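Local coordinates for protein telomerase reverse transcriptase (Candida tropicalis MYA-3404, PDB 6ZD1) that is a reverse transcriptase that probably extends chromosome ends by adding telomeric DNA repeats copied from a template in its RNA component, at residues S282-V287 against Y369-Y374; I274-Y279 against E373-E379; L330-M335 against I558-L563. All coordinates share one frame; numbering follows the deposited sequence.

Overall arrangement
Helix 263-298 supplies the first segments of contacts 2 and 1, in that order: 274-279, then 282-287. The chain next passes 330-335 at the start of strand 334-339. It then returns to the helix. Pairing with 369-374 closes the loop of contact 1, and pairing with 373-379 closes the wider loop of contact 2 around it. The two share E373 and Y374. They hold strand 368-372, which crosses the helix steeply, and the loop after it against helix 263-298. Contact 3 closes much later, at 558-563, so its loop crosses both others. It ties the four-stranded antiparallel sheet containing strand 334-339, which fits the palm of reverse transcriptases, to a three-stranded sheet.

Contact 1: residues S282-V287 against Y369-Y374; sequences SPVRQV and YHVREY
Q286 of helix 263-298 meets the end of strand 368-372, part of a small two-stranded sheet inside the reverse transcriptase region, and binds it through a side chain to backbone amide pair. Both bonds go to R372. Q286 NE2 gives a nearly straight bond to R372 O, 2.8 Å long at 175°, and that oxygen lies in the plane of the Q286 amide. R372 N in turn donates to Q286 OE1 at 3.1 Å, tilted from the carbonyl plane. The chain of Q286 runs extended beyond CG (chi2 -178°), which carries the amide across to the strand. Q286 NE2 also donates to S282 OG at 3.2 Å, one turn back. S282 OG has a further partner in E668. The Y374 ring turns its edge to this amide, with CE2 3.6 Å from Q286 NE2.

Beside the polar pair lies an apolar patch. V371 uses both methyls: CG2 touches P283 CB, and CG1 touches V287 CG2 at 3.7 Å. V287 CG1 sits over the face of the Y369 ring, 3.9 Å from its centroid, a CH-pi contact. V371 bonds through its backbone to L424 of the partner strand. The two R372 bonds fix the flip of the Q286 amide, and they occupy the N-H and C=O of one strand residue together.

Contact 2: residues I274-Y279 against E373-E379; sequences IFYQKY and EYGTLDE
K278 crosses the loop after strand 368-372 and ends in a salt bridge. Its first part is extended, with CG anti to the backbone N (chi1 174°). The aliphatic chain runs past the carbonyl oxygen of Y374, with K278 CG 3.3 Å from Y374 O. A bend at chi3 (-58°) then turns the amine to E379. K278 NZ lies 2.7 Å from E379 OE1 and meets its syn lone pair. E373 flanks the chain of K278 nearer its backbone, with E373 CG 4.1 Å from K278 CG, and E373 OE1 lies 3.6 Å from Y279 CE2. The carboxylate of E373 may add a weaker long-range attraction for the amine.

I274 and T376 bury the next largest areas. I274, one helical turn before K278, rests its CG2 3.4 Å from T376 OG1. T376 CG2 faces Q277 OE1 at 4.1 Å, a loose contact. The other oxygen of the E379 carboxylate also works: T376 N donates to E379 OE2 at 3.2 Å, from above the carboxylate plane. So E379 joins helix and loop at once. D378 OD2 adds a salt bridge to K270, farther back on helix 263-298. What results is a type I beta turn, T376 to E379, fastened to the side of a long helix by acidic side chains at its third and fourth positions.

Contact 3: residues L330-M335 against I558-L563; sequences LPVLYM and INCLTL
C560 brings its SG to 3.2 Å from L333 O, a close polar approach in a contact that has no hydrogen bond between its two segments. The rest is packing of apolar side chains on one another and on the backbone of 558-563. M335 is a selenomethionine here, and a bend at its last torsion (chi3 60°) turns the methyl CE back over C560. M335 CG is 3.9 Å from C560 SG, and M335 CE is 3.8 Å from C560 CA. The same methyl reaches L563 CD2 at 3.7 Å, and the two side chains lie alongside and run opposite ways. M335 SE touches I558 CG2 more loosely. L333 and L563 meet nearly perpendicular, with L333 CD1 3.6 Å from L563 CD1. Farther out, L330 CD2 lies 3.4 Å from L561 O and packs on T562 CA.

Within 558-563 the backbone is turned by N559: N559 OD1 accepts from L561 N at 2.8 Å, an Asx turn, with the donor in the carbonyl plane. L563 then takes a left-handed backbone conformation, which turns its CB toward 330-335.

Helix 309-326 packs on this region: L563 touches F319 and R320, and L330 touches L324. M335 packs beside I507 within its own four-stranded sheet and reaches M551 of the three-stranded sheet, so the contact joins the two.

Contact 1: residues S282-V287 against Y369-Y374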
loop_
_atom_site.group_PDB
_atom_site.type_symbol
_atom_site.label_atom_id
_atom_site.label_comp_id
_atom_site.label_asym_id
_atom_site.label_seq_id
_atom_site.Cartn_x
_atom_site.Cartn_y
_atom_site.Cartn_z
ATOM N N SER A 282 17.080 1.403 -8.685
ATOM C CA SER A 282 17.286 0.607 -7.477
ATOM C C SER A 282 18.643 0.866 -6.835
ATOM O O SER A 282 18.689 1.057 -5.606
ATOM C CB SER A 282 17.083 -0.878 -7.795
ATOM O OG SER A 282 17.247 -1.672 -6.633
ATOM N N PRO A 283 19.766 0.906 -7.569
ATOM C CA PRO A 283 21.035 1.253 -6.906
ATOM C C PRO A 283 21.031 2.635 -6.281
ATOM O O PRO A 283 21.541 2.802 -5.166
ATOM C CB PRO A 283 22.061 1.145 -8.043
ATOM C CG PRO A 283 21.464 0.170 -8.982
ATOM C CD PRO A 283 19.995 0.471 -8.961
ATOM N N VAL A 284 20.458 3.630 -6.962
ATOM C CA VAL A 284 20.430 4.985 -6.414
ATOM C C VAL A 284 19.700 4.995 -5.077
ATOM O O VAL A 284 20.170 5.583 -4.096
ATOM C CB VAL A 284 19.794 5.964 -7.417
ATOM C CG1 VAL A 284 19.418 7.269 -6.727
ATOM C CG2 VAL A 284 20.749 6.236 -8.563
ATOM N N ARG A 285 18.554 4.313 -5.009
ATOM C CA ARG A 285 17.814 4.263 -3.753
ATOM C C ARG A 285 18.583 3.486 -2.690
ATOM O O ARG A 285 18.569 3.861 -1.510
ATOM C CB ARG A 285 16.431 3.652 -3.978
ATOM C CG ARG A 285 15.575 3.614 -2.727
ATOM C CD ARG A 285 14.100 3.470 -3.050
ATOM N NE ARG A 285 13.798 2.238 -3.771
ATOM C CZ ARG A 285 12.563 1.818 -4.031
ATOM N NH1 ARG A 285 11.521 2.531 -3.621
ATOM N NH2 ARG A 285 12.364 0.686 -4.694
ATOM N N GLN A 286 19.294 2.426 -3.090
ATOM C CA GLN A 286 20.042 1.635 -2.113
ATOM C C GLN A 286 21.177 2.443 -1.493
ATOM O O GLN A 286 21.399 2.381 -0.277
ATOM C CB GLN A 286 20.600 0.368 -2.760
ATOM C CG GLN A 286 19.573 -0.697 -3.095
ATOM C CD GLN A 286 20.223 -1.941 -3.678
ATOM O OE1 GLN A 286 21.011 -2.613 -3.010
ATOM N NE2 GLN A 286 19.910 -2.242 -4.933
ATOM N N VAL A 287 21.907 3.205 -2.311
ATOM C CA VAL A 287 23.032 3.971 -1.787
ATOM C C VAL A 287 22.533 5.113 -0.911
ATOM O O VAL A 287 23.108 5.401 0.145
ATOM C CB VAL A 287 23.914 4.481 -2.940
ATOM C CG1 VAL A 287 25.078 5.303 -2.400
ATOM C CG2 VAL A 287 24.413 3.312 -3.771
ATOM N N TYR A 369 29.961 2.596 -5.747
ATOM C CA TYR A 369 29.331 1.870 -4.655
ATOM C C TYR A 369 28.819 0.537 -5.177
ATOM O O TYR A 369 28.353 0.445 -6.317
ATOM C CB TYR A 369 28.174 2.674 -4.053
ATOM C CG TYR A 369 28.556 4.075 -3.642
ATOM C CD1 TYR A 369 28.473 5.131 -4.543
ATOM C CD2 TYR A 369 29.003 4.343 -2.357
ATOM C CE1 TYR A 369 28.824 6.416 -4.173
ATOM C CE2 TYR A 369 29.359 5.623 -1.977
ATOM C CZ TYR A 369 29.268 6.655 -2.888
ATOM O OH TYR A 369 29.619 7.931 -2.514
ATOM N N HIS A 370 28.900 -0.491 -4.341
ATOM C CA HIS A 370 28.514 -1.842 -4.721
ATOM C C HIS A 370 27.272 -2.232 -3.936
ATOM O O HIS A 370 27.318 -2.348 -2.706
ATOM C CB HIS A 370 29.653 -2.830 -4.470
ATOM C CG HIS A 370 30.882 -2.546 -5.275
ATOM N ND1 HIS A 370 31.002 -2.901 -6.601
ATOM C CD2 HIS A 370 32.043 -1.932 -4.944
ATOM C CE1 HIS A 370 32.185 -2.522 -7.051
ATOM N NE2 HIS A 370 32.835 -1.931 -6.065
ATOM N N VAL A 371 26.169 -2.432 -4.651
ATOM C CA VAL A 371 24.880 -2.742 -4.061
ATOM C C VAL A 371 24.320 -3.980 -4.755
ATOM O O VAL A 371 24.915 -4.512 -5.690
ATOM C CB VAL A 371 23.904 -1.554 -4.157
ATOM C CG1 VAL A 371 24.436 -0.376 -3.351
ATOM C CG2 VAL A 371 23.708 -1.154 -5.611
ATOM N N ARG A 372 23.155 -4.423 -4.298
ATOM C CA ARG A 372 22.582 -5.676 -4.761
ATOM C C ARG A 372 21.709 -5.467 -5.992
ATOM O O ARG A 372 21.149 -4.389 -6.210
ATOM C CB ARG A 372 21.756 -6.328 -3.652
ATOM C CG ARG A 372 22.563 -6.749 -2.437
ATOM C CD ARG A 372 21.653 -7.078 -1.260
ATOM N NE ARG A 372 20.564 -7.976 -1.638
ATOM C CZ ARG A 372 20.628 -9.301 -1.567
ATOM N NH1 ARG A 372 21.732 -9.893 -1.130
ATOM N NH2 ARG A 372 19.585 -10.037 -1.933
ATOM N N GLU A 373 21.600 -6.519 -6.796
ATOM C CA GLU A 373 20.653 -6.558 -7.897
ATOM C C GLU A 373 19.369 -7.231 -7.432
ATOM O O GLU A 373 19.382 -8.106 -6.562
ATOM C CB GLU A 373 21.238 -7.309 -9.099
ATOM C CG GLU A 373 20.309 -7.393 -10.307
ATOM C CD GLU A 373 20.785 -8.383 -11.355
ATOM O OE1 GLU A 373 21.432 -7.953 -12.335
ATOM O OE2 GLU A 373 20.514 -9.592 -11.196
ATOM N N TYR A 374 18.251 -6.796 -8.009
ATOM C CA TYR A 374 16.954 -7.376 -7.711
ATOM C C TYR A 374 16.171 -7.519 -9.005
ATOM O O TYR A 374 16.417 -6.814 -9.986
ATOM C CB TYR A 374 16.160 -6.523 -6.714
ATOM C CG TYR A 374 16.796 -6.412 -5.350
ATOM C CD1 TYR A 374 16.658 -7.428 -4.414
ATOM C CD2 TYR A 374 17.531 -5.289 -4.994
ATOM C CE1 TYR A 374 17.236 -7.332 -3.164
ATOM C CE2 TYR A 374 18.116 -5.186 -3.744
ATOM C CZ TYR A 374 17.961 -6.213 -2.833
ATOM O OH TYR A 374 18.533 -6.126 -1.584
#

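Contact 2: residues I274-Y279 against E373-E379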
loop_
_atom_site.group_PDB
_atom_site.type_symbol
_atom_site.label_atom_id
_atom_site.label_comp_id
_atom_site.label_asym_id
_atom_site.label_seq_id
_atom_site.Cartn_x
_atom_site.Cartn_y
_atom_site.Cartn_z
ATOM N N ILE A 274 12.090 -1.312 -17.139
ATOM C CA ILE A 274 12.475 -2.445 -16.302
ATOM C C ILE A 274 13.985 -2.481 -16.106
ATOM O O ILE A 274 14.477 -2.726 -14.997
ATOM C CB ILE A 274 11.953 -3.759 -16.913
ATOM C CG1 ILE A 274 10.430 -3.819 -16.844
ATOM C CG2 ILE A 274 12.561 -4.963 -16.212
ATOM C CD1 ILE A 274 9.857 -5.070 -17.472
ATOM N N PHE A 275 14.747 -2.243 -17.175
ATOM C CA PHE A 275 16.198 -2.195 -17.030
ATOM C C PHE A 275 16.638 -0.924 -16.316
ATOM O O PHE A 275 17.606 -0.943 -15.544
ATOM C CB PHE A 275 16.874 -2.301 -18.396
ATOM C CG PHE A 275 16.758 -3.657 -19.022
ATOM C CD1 PHE A 275 16.882 -3.814 -20.389
ATOM C CD2 PHE A 275 16.524 -4.778 -18.241
ATOM C CE1 PHE A 275 16.776 -5.059 -20.967
ATOM C CE2 PHE A 275 16.416 -6.029 -18.814
ATOM C CZ PHE A 275 16.541 -6.170 -20.180
ATOM N N TYR A 276 15.944 0.191 -16.558
ATOM C CA TYR A 276 16.255 1.419 -15.835
ATOM C C TYR A 276 15.955 1.269 -14.348
ATOM O O TYR A 276 16.725 1.736 -13.501
ATOM C CB TYR A 276 15.474 2.593 -16.428
ATOM C CG TYR A 276 15.813 3.939 -15.824
ATOM C CD1 TYR A 276 14.920 4.592 -14.980
ATOM C CD2 TYR A 276 17.025 4.560 -16.102
ATOM C CE1 TYR A 276 15.228 5.827 -14.432
ATOM C CE2 TYR A 276 17.339 5.792 -15.557
ATOM C CZ TYR A 276 16.439 6.420 -14.723
ATOM O OH TYR A 276 16.756 7.646 -14.182
ATOM N N GLN A 277 14.849 0.603 -14.011
ATOM C CA GLN A 277 14.516 0.397 -12.607
ATOM C C GLN A 277 15.502 -0.555 -11.944
ATOM O O GLN A 277 15.950 -0.308 -10.819
ATOM C CB GLN A 277 13.087 -0.131 -12.483
ATOM C CG GLN A 277 12.572 -0.260 -11.058
ATOM C CD GLN A 277 11.139 -0.772 -11.007
ATOM O OE1 GLN A 277 10.673 -1.442 -11.931
ATOM N NE2 GLN A 277 10.433 -0.452 -9.927
ATOM N N LYS A 278 15.885 -1.626 -12.643
ATOM C CA LYS A 278 16.735 -2.641 -12.028
ATOM C C LYS A 278 18.162 -2.144 -11.844
ATOM O O LYS A 278 18.761 -2.345 -10.779
ATOM C CB LYS A 278 16.727 -3.919 -12.868
ATOM C CG LYS A 278 17.699 -4.983 -12.369
ATOM C CD LYS A 278 17.739 -6.195 -13.289
ATOM C CE LYS A 278 16.361 -6.818 -13.439
ATOM N NZ LYS A 278 16.358 -7.952 -14.404
ATOM N N TYR A 279 18.724 -1.493 -12.865
ATOM C CA TYR A 279 20.145 -1.167 -12.885
ATOM C C TYR A 279 20.464 0.278 -12.516
ATOM O O TYR A 279 21.619 0.566 -12.184
ATOM C CB TYR A 279 20.736 -1.463 -14.270
ATOM C CG TYR A 279 20.664 -2.918 -14.686
ATOM C CD1 TYR A 279 19.648 -3.374 -15.515
ATOM C CD2 TYR A 279 21.614 -3.829 -14.255
ATOM C CE1 TYR A 279 19.581 -4.701 -15.900
ATOM C CE2 TYR A 279 21.556 -5.157 -14.633
ATOM C CZ TYR A 279 20.539 -5.588 -15.455
ATOM O OH TYR A 279 20.482 -6.910 -15.831
ATOM N N GLU A 373 21.600 -6.519 -6.796
ATOM C CA GLU A 373 20.653 -6.558 -7.897
ATOM C C GLU A 373 19.369 -7.231 -7.432
ATOM O O GLU A 373 19.382 -8.106 -6.562
ATOM C CB GLU A 373 21.238 -7.309 -9.099
ATOM C CG GLU A 373 20.309 -7.393 -10.307
ATOM C CD GLU A 373 20.785 -8.383 -11.355
ATOM O OE1 GLU A 373 21.432 -7.953 -12.335
ATOM O OE2 GLU A 373 20.514 -9.592 -11.196
ATOM N N TYR A 374 18.251 -6.796 -8.009
ATOM C CA TYR A 374 16.954 -7.376 -7.711
ATOM C C TYR A 374 16.171 -7.519 -9.005
ATOM O O TYR A 374 16.417 -6.814 -9.986
ATOM C CB TYR A 374 16.160 -6.523 -6.714
ATOM C CG TYR A 374 16.796 -6.412 -5.350
ATOM C CD1 TYR A 374 16.658 -7.428 -4.414
ATOM C CD2 TYR A 374 17.531 -5.289 -4.994
ATOM C CE1 TYR A 374 17.236 -7.332 -3.164
ATOM C CE2 TYR A 374 18.116 -5.186 -3.744
ATOM C CZ TYR A 374 17.961 -6.213 -2.833
ATOM O OH TYR A 374 18.533 -6.126 -1.584
ATOM N N GLY A 375 15.219 -8.430 -8.991
ATOM C CA GLY A 375 14.353 -8.606 -10.134
ATOM C C GLY A 375 13.164 -7.670 -10.093
ATOM O O GLY A 375 12.937 -6.948 -9.122
ATOM N N THR A 376 12.392 -7.707 -11.170
ATOM C CA THR A 376 11.152 -6.964 -11.298
ATOM C C THR A 376 10.005 -7.955 -11.143
ATOM O O THR A 376 10.183 -9.162 -11.331
ATOM C CB THR A 376 11.088 -6.253 -12.658
ATOM O OG1 THR A 376 12.275 -5.472 -12.855
ATOM C CG2 THR A 376 9.856 -5.357 -12.757
ATOM N N LEU A 377 8.838 -7.456 -10.724
ATOM C CA LEU A 377 7.656 -8.316 -10.666
ATOM C C LEU A 377 7.419 -8.964 -12.013
ATOM O O LEU A 377 7.294 -10.192 -12.115
ATOM C CB LEU A 377 6.412 -7.538 -10.235
ATOM C CG LEU A 377 5.154 -8.421 -10.301
ATOM C CD1 LEU A 377 5.292 -9.594 -9.344
ATOM C CD2 LEU A 377 3.897 -7.644 -10.026
ATOM N N ASP A 378 7.370 -8.123 -13.053
ATOM C CA ASP A 378 7.089 -8.550 -14.452
ATOM C C ASP A 378 8.242 -9.379 -15.034
ATOM O O ASP A 378 8.402 -9.367 -16.270
ATOM C CB ASP A 378 6.761 -7.346 -15.342
ATOM C CG ASP A 378 6.141 -6.186 -14.582
ATOM O OD1 ASP A 378 5.571 -6.433 -13.502
ATOM O OD2 ASP A 378 6.235 -5.046 -15.078
ATOM N N GLU A 379 9.010 -10.069 -14.185
ATOM C CA GLU A 379 10.119 -10.930 -14.678
ATOM C C GLU A 379 9.562 -12.344 -14.876
ATOM O O GLU A 379 9.476 -12.800 -16.034
ATOM C CB GLU A 379 11.281 -10.927 -13.684
ATOM C CG GLU A 379 12.636 -11.140 -14.336
ATOM C CD GLU A 379 13.546 -9.925 -14.313
ATOM O OE1 GLU A 379 14.764 -10.097 -14.522
ATOM O OE2 GLU A 379 13.036 -8.811 -14.087
#

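Contact 3: residues L330-M335 against I558-L563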
loop_
_atom_site.group_PDB
_atom_site.type_symbol
_atom_site.label_atom_id
_atom_site.label_comp_id
_atom_site.label_asym_id
_atom_site.label_seq_id
_atom_site.Cartn_x
_atom_site.Cartn_y
_atom_site.Cartn_z
ATOM N N LEU A 330 9.638 9.988 38.305
ATOM C CA LEU A 330 9.283 10.578 37.027
ATOM C C LEU A 330 9.011 12.057 37.224
ATOM O O LEU A 330 8.120 12.412 38.013
ATOM C CB LEU A 330 8.064 9.888 36.429
ATOM C CG LEU A 330 7.964 9.995 34.908
ATOM C CD1 LEU A 330 9.215 9.409 34.269
ATOM C CD2 LEU A 330 6.717 9.295 34.400
ATOM N N PRO A 331 9.753 12.946 36.574
ATOM C CA PRO A 331 9.518 14.381 36.750
ATOM C C PRO A 331 8.278 14.824 35.987
ATOM O O PRO A 331 7.711 14.092 35.172
ATOM C CB PRO A 331 10.778 15.035 36.163
ATOM C CG PRO A 331 11.710 13.897 35.796
ATOM C CD PRO A 331 10.855 12.683 35.638
ATOM N N VAL A 332 7.862 16.056 36.267
ATOM C CA VAL A 332 6.825 16.685 35.459
ATOM C C VAL A 332 7.389 16.902 34.064
ATOM O O VAL A 332 8.441 17.529 33.895
ATOM C CB VAL A 332 6.353 18.002 36.089
ATOM C CG1 VAL A 332 5.299 18.662 35.210
ATOM C CG2 VAL A 332 5.812 17.752 37.491
ATOM N N LEU A 333 6.709 16.356 33.060
ATOM C CA LEU A 333 7.188 16.357 31.686
ATOM C C LEU A 333 6.296 17.227 30.817
ATOM O O LEU A 333 5.079 17.280 31.016
ATOM C CB LEU A 333 7.238 14.937 31.119
ATOM C CG LEU A 333 8.231 14.013 31.822
ATOM C CD1 LEU A 333 8.109 12.606 31.286
ATOM C CD2 LEU A 333 9.650 14.536 31.653
ATOM N N TYR A 334 6.910 17.911 29.861
ATOM C CA TYR A 334 6.213 18.769 28.918
ATOM C C TYR A 334 6.364 18.176 27.527
ATOM O O TYR A 334 7.444 17.698 27.164
ATOM C CB TYR A 334 6.774 20.195 28.952
ATOM C CG TYR A 334 6.907 20.756 30.348
ATOM C CD1 TYR A 334 7.967 20.388 31.169
ATOM C CD2 TYR A 334 5.976 21.651 30.847
ATOM C CE1 TYR A 334 8.088 20.885 32.449
ATOM C CE2 TYR A 334 6.089 22.157 32.127
ATOM C CZ TYR A 334 7.149 21.770 32.923
ATOM O OH TYR A 334 7.274 22.268 34.198
HETATM N N MSE A 335 5.281 18.170 26.763
HETATM C CA MSE A 335 5.364 17.623 25.418
HETATM C C MSE A 335 4.554 18.395 24.391
HETATM O O MSE A 335 3.504 18.966 24.692
HETATM C CB MSE A 335 4.945 16.156 25.412
HETATM C CG MSE A 335 3.580 15.885 25.989
HETATM SE SE MSE A 335 3.220 13.973 25.969
HETATM C CE MSE A 335 4.691 13.387 27.101
ATOM N N ILE A 558 -0.480 8.573 24.267
ATOM C CA ILE A 558 0.650 8.822 25.155
ATOM C C ILE A 558 0.163 9.623 26.354
ATOM O O ILE A 558 -0.368 10.730 26.195
ATOM C CB ILE A 558 1.788 9.557 24.434
ATOM C CG1 ILE A 558 2.247 8.754 23.216
ATOM C CG2 ILE A 558 2.946 9.789 25.389
ATOM C CD1 ILE A 558 3.266 9.474 22.359
ATOM N N ASN A 559 0.345 9.065 27.550
ATOM C CA ASN A 559 -0.003 9.752 28.788
ATOM C C ASN A 559 1.163 10.641 29.208
ATOM O O ASN A 559 2.276 10.155 29.429
ATOM C CB ASN A 559 -0.350 8.748 29.889
ATOM C CG ASN A 559 -0.979 9.410 31.110
ATOM O OD1 ASN A 559 -0.451 10.382 31.649
ATOM N ND2 ASN A 559 -2.115 8.884 31.546
ATOM N N CYS A 560 0.900 11.945 29.321
ATOM C CA CYS A 560 1.940 12.912 29.655
ATOM C C CYS A 560 2.466 12.741 31.072
ATOM O O CYS A 560 3.594 13.155 31.357
ATOM C CB CYS A 560 1.392 14.330 29.480
ATOM S SG CYS A 560 2.588 15.654 29.736
ATOM N N LEU A 561 1.680 12.140 31.959
ATOM C CA LEU A 561 2.017 12.043 33.372
ATOM C C LEU A 561 2.863 10.819 33.692
ATOM O O LEU A 561 3.772 10.897 34.523
ATOM C CB LEU A 561 0.739 12.019 34.207
ATOM C CG LEU A 561 0.893 12.490 35.647
ATOM C CD1 LEU A 561 1.408 13.918 35.673
ATOM C CD2 LEU A 561 -0.440 12.385 36.363
ATOM N N THR A 562 2.560 9.679 33.073
ATOM C CA THR A 562 3.271 8.439 33.339
ATOM C C THR A 562 4.050 7.911 32.142
ATOM O O THR A 562 4.743 6.896 32.278
ATOM C CB THR A 562 2.289 7.361 33.813
ATOM O OG1 THR A 562 1.335 7.097 32.778
ATOM C CG2 THR A 562 1.554 7.825 35.061
ATOM N N LEU A 563 3.959 8.566 30.981
ATOM C CA LEU A 563 4.614 8.107 29.753
ATOM C C LEU A 563 4.154 6.698 29.377
ATOM O O LEU A 563 4.939 5.864 28.920
ATOM C CB LEU A 563 6.140 8.189 29.854
ATOM C CG LEU A 563 6.741 9.590 29.677
ATOM C CD1 LEU A 563 8.251 9.520 29.501
ATOM C CD2 LEU A 563 6.103 10.323 28.508
#